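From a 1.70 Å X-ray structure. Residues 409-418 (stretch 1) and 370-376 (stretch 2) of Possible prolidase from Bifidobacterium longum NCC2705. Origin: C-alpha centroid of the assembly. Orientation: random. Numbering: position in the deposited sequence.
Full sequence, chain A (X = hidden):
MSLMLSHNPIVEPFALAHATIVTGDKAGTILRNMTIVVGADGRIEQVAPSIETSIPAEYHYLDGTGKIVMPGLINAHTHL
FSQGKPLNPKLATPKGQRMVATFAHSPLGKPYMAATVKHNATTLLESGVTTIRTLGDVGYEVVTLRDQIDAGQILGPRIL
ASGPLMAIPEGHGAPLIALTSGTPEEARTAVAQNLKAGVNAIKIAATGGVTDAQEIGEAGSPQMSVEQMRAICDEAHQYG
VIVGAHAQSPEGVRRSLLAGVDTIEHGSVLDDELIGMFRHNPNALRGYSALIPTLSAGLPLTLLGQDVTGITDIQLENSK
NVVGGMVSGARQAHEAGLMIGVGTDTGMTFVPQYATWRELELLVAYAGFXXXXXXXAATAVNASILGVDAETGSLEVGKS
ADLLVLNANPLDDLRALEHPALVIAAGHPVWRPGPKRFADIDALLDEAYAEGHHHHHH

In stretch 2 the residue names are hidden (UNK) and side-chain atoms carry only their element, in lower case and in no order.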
# COMPACT_ATOMS: atom_id res chain seq x y z
N ASN A 409 -0.67 6.47 21.36
CA ASN A 409 0.03 7.26 20.36
C ASN A 409 1.08 6.45 19.61
O ASN A 409 2.07 6.01 20.20
CB ASN A 409 0.71 8.46 21.03
CG ASN A 409 1.23 9.47 20.03
OD1 ASN A 409 1.48 9.13 18.87
ND2 ASN A 409 1.41 10.70 20.47
N PRO A 410 0.88 6.25 18.30
CA PRO A 410 1.83 5.48 17.49
C PRO A 410 3.21 6.13 17.34
O PRO A 410 4.17 5.47 16.96
CB PRO A 410 1.11 5.33 16.15
CG PRO A 410 0.35 6.62 16.05
CD PRO A 410 -0.22 6.76 17.46
N LEU A 411 3.30 7.42 17.65
CA LEU A 411 4.58 8.11 17.56
C LEU A 411 5.49 7.63 18.69
O LEU A 411 6.72 7.67 18.58
CB LEU A 411 4.38 9.62 17.65
CG LEU A 411 3.84 10.29 16.37
CD1 LEU A 411 3.41 11.71 16.65
CD2 LEU A 411 4.93 10.24 15.31
N ASP A 412 4.88 7.17 19.78
CA ASP A 412 5.63 6.68 20.93
C ASP A 412 5.89 5.18 20.82
O ASP A 412 6.86 4.67 21.37
CB ASP A 412 4.88 6.98 22.23
CG ASP A 412 4.70 8.46 22.47
OD1 ASP A 412 5.63 9.23 22.15
OD2 ASP A 412 3.63 8.86 22.98
N ASP A 413 5.02 4.48 20.10
CA ASP A 413 5.15 3.04 19.89
C ASP A 413 4.27 2.67 18.70
O ASP A 413 3.05 2.70 18.80
CB ASP A 413 4.68 2.27 21.13
CG ASP A 413 5.09 0.80 21.09
OD1 ASP A 413 5.11 0.20 20.00
OD2 ASP A 413 5.38 0.24 22.18
N LEU A 414 4.90 2.32 17.58
CA LEU A 414 4.14 1.97 16.39
C LEU A 414 3.23 0.77 16.56
O LEU A 414 2.31 0.58 15.77
CB LEU A 414 5.10 1.74 15.21
CG LEU A 414 5.74 3.03 14.68
CD1 LEU A 414 6.89 2.68 13.74
CD2 LEU A 414 4.68 3.86 13.97
N ARG A 415 3.46 -0.05 17.59
CA ARG A 415 2.60 -1.21 17.79
C ARG A 415 1.19 -0.77 18.19
O ARG A 415 0.26 -1.57 18.22
CB ARG A 415 3.19 -2.15 18.85
CG ARG A 415 2.49 -3.51 18.91
CD ARG A 415 3.22 -4.48 19.83
NE ARG A 415 4.41 -5.07 19.22
CZ ARG A 415 4.39 -6.10 18.37
NH1 ARG A 415 3.24 -6.66 18.03
NH2 ARG A 415 5.53 -6.58 17.89
N ALA A 416 1.04 0.52 18.48
CA ALA A 416 -0.27 1.07 18.84
C ALA A 416 -1.19 0.89 17.63
O ALA A 416 -2.42 0.89 17.76
CB ALA A 416 -0.15 2.54 19.18
N LEU A 417 -0.59 0.73 16.46
CA LEU A 417 -1.35 0.56 15.22
C LEU A 417 -1.97 -0.82 15.08
O LEU A 417 -2.99 -0.99 14.41
CB LEU A 417 -0.44 0.81 14.01
CG LEU A 417 0.19 2.19 13.82
CD1 LEU A 417 1.23 2.12 12.71
CD2 LEU A 417 -0.88 3.22 13.47
N GLU A 418 -1.37 -1.81 15.73
CA GLU A 418 -1.83 -3.19 15.62
C GLU A 418 -3.30 -3.44 15.98
O GLU A 418 -3.98 -4.19 15.28
CB GLU A 418 -0.93 -4.11 16.44
CG GLU A 418 -1.21 -5.59 16.23
CD GLU A 418 -0.19 -6.48 16.93
OE1 GLU A 418 0.37 -6.04 17.95
OE2 GLU A 418 0.03 -7.61 16.46
N UNK A 370 12.10 7.60 10.90
CA UNK A 370 11.72 7.92 12.26
C UNK A 370 10.25 7.49 12.26
O UNK A 370 9.65 7.35 11.20
c UNK A 370 11.81 9.43 12.50
o UNK A 370 10.80 10.12 11.78
N UNK A 371 9.66 7.26 13.44
CA UNK A 371 8.25 6.85 13.47
C UNK A 371 7.37 7.85 12.72
O UNK A 371 6.47 7.46 11.97
c UNK A 371 7.94 6.82 14.96
c UNK A 371 10.26 7.14 14.79
c UNK A 371 9.23 6.32 15.54
N UNK A 372 7.64 9.13 12.92
CA UNK A 372 6.88 10.19 12.27
C UNK A 372 6.94 10.05 10.75
O UNK A 372 5.93 10.15 10.06
c UNK A 372 7.41 11.56 12.69
N UNK A 373 8.15 9.83 10.23
CA UNK A 373 8.33 9.68 8.79
C UNK A 373 7.62 8.43 8.27
O UNK A 373 7.12 8.42 7.15
c UNK A 373 9.81 9.62 8.45
o UNK A 373 12.61 9.66 8.80
c UNK A 373 10.57 10.87 8.84
c UNK A 373 12.05 10.76 8.58
o UNK A 373 12.66 11.77 8.18
N UNK A 374 7.60 7.38 9.08
CA UNK A 374 6.94 6.14 8.68
C UNK A 374 5.43 6.36 8.61
O UNK A 374 4.76 5.88 7.69
c UNK A 374 7.27 5.02 9.65
N UNK A 375 4.88 7.07 9.59
CA UNK A 375 3.45 7.36 9.61
C UNK A 375 3.09 8.26 8.42
O UNK A 375 2.01 8.14 7.83
c UNK A 375 3.06 8.04 10.93
c UNK A 375 3.07 7.92 13.42
c UNK A 375 3.08 7.11 12.14
c UNK A 375 1.87 6.16 12.07
N UNK A 376 4.01 9.15 8.07
CA UNK A 376 3.82 10.06 6.95
C UNK A 376 3.84 9.29 5.63
O UNK A 376 3.08 9.60 4.70
c UNK A 376 4.94 11.12 6.98
n UNK A 376 3.77 12.97 5.72
n UNK A 376 5.19 13.49 4.19
c UNK A 376 4.00 13.78 4.70
c UNK A 376 5.74 12.46 4.91
c UNK A 376 4.85 12.13 5.88

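Position 370 carries one side-chain carbon and then one oxygen, none of it within reach of stretch 1. This is Ser-370, at the N-cap of the helix that begins at the next residue. Its OG accepts a hydrogen bond from the N atom of position 373 at 3.1 Å, supplying an acceptor for an amide that has no carbonyl of a preceding turn to bond. The short side chain, with chi1 in the p well, is well suited to this reach.

At position 371 three carbons close a ring onto the backbone N. The CB lies 3.9 Å from Leu-411 O and 4.4 Å from Leu-414 CG, and the CA is 5.6 Å from the CA of Leu-411. The ring defines Pro-371. A proline is at home in the first turn of a helix, where its lack of an amide hydrogen costs no helical bond.

Position 372 has a single side-chain carbon, CB, 3.8 Å from Leu-411 CD2; that same methyl comes to 3.6 Å from the CA of position 372. This is Ala-372, whose small side chain lets a leucine pack close to the helix backbone.

Three carbons, the third bearing two oxygens, extend from position 373, and the CA-to-CB bond points away from stretch 1. This is Glu-373. Its OE1 accepts from Ser-370 N at 3.0 Å; together with the bond from Glu-373 N to Ser-370 OG, this forms a reciprocal pair that secures the start of the helix.

Position 374 again has one carbon. The CA-to-CB bond points toward stretch 1, but CB stays 4.7 Å from Leu-414 CD1. This is Ala-374, a compact apolar group in a buried place.

Position 375 has four carbons, forked at the second. One branch end lies 3.5 Å from Leu-411 CD2 and 4.0 Å from Pro-410 CG, the fork 4.1 Å from Leu-414 CD2, and the other end 4.1 Å from Leu-417 CD1. This is Leu-375; a branched apolar side chain can meet all four neighbors at once.

One carbon followed by a five-membered ring of three carbons and two nitrogens, out of reach of stretch 1, makes position 376 His-376. The partly exposed place readily accommodates a polar ring, whose ND1 is hydrogen-bonded elsewhere in the structure.

The contact works by apolar packing, with no hydrogen bond between the stretches and 310 Å² buried in total. Leu-375 has the largest covered area, 82 Å²; on stretch 1 Leu-411 and Leu-414 lead, with 68 and 55 Å². Several polar groups brace their own segments: Asn-409 OD1 accepts from Leu-411 N at 2.8 Å, helping to hold the turn that presents Leu-411.

Stretch 2, residues 370-376: SPAEALH
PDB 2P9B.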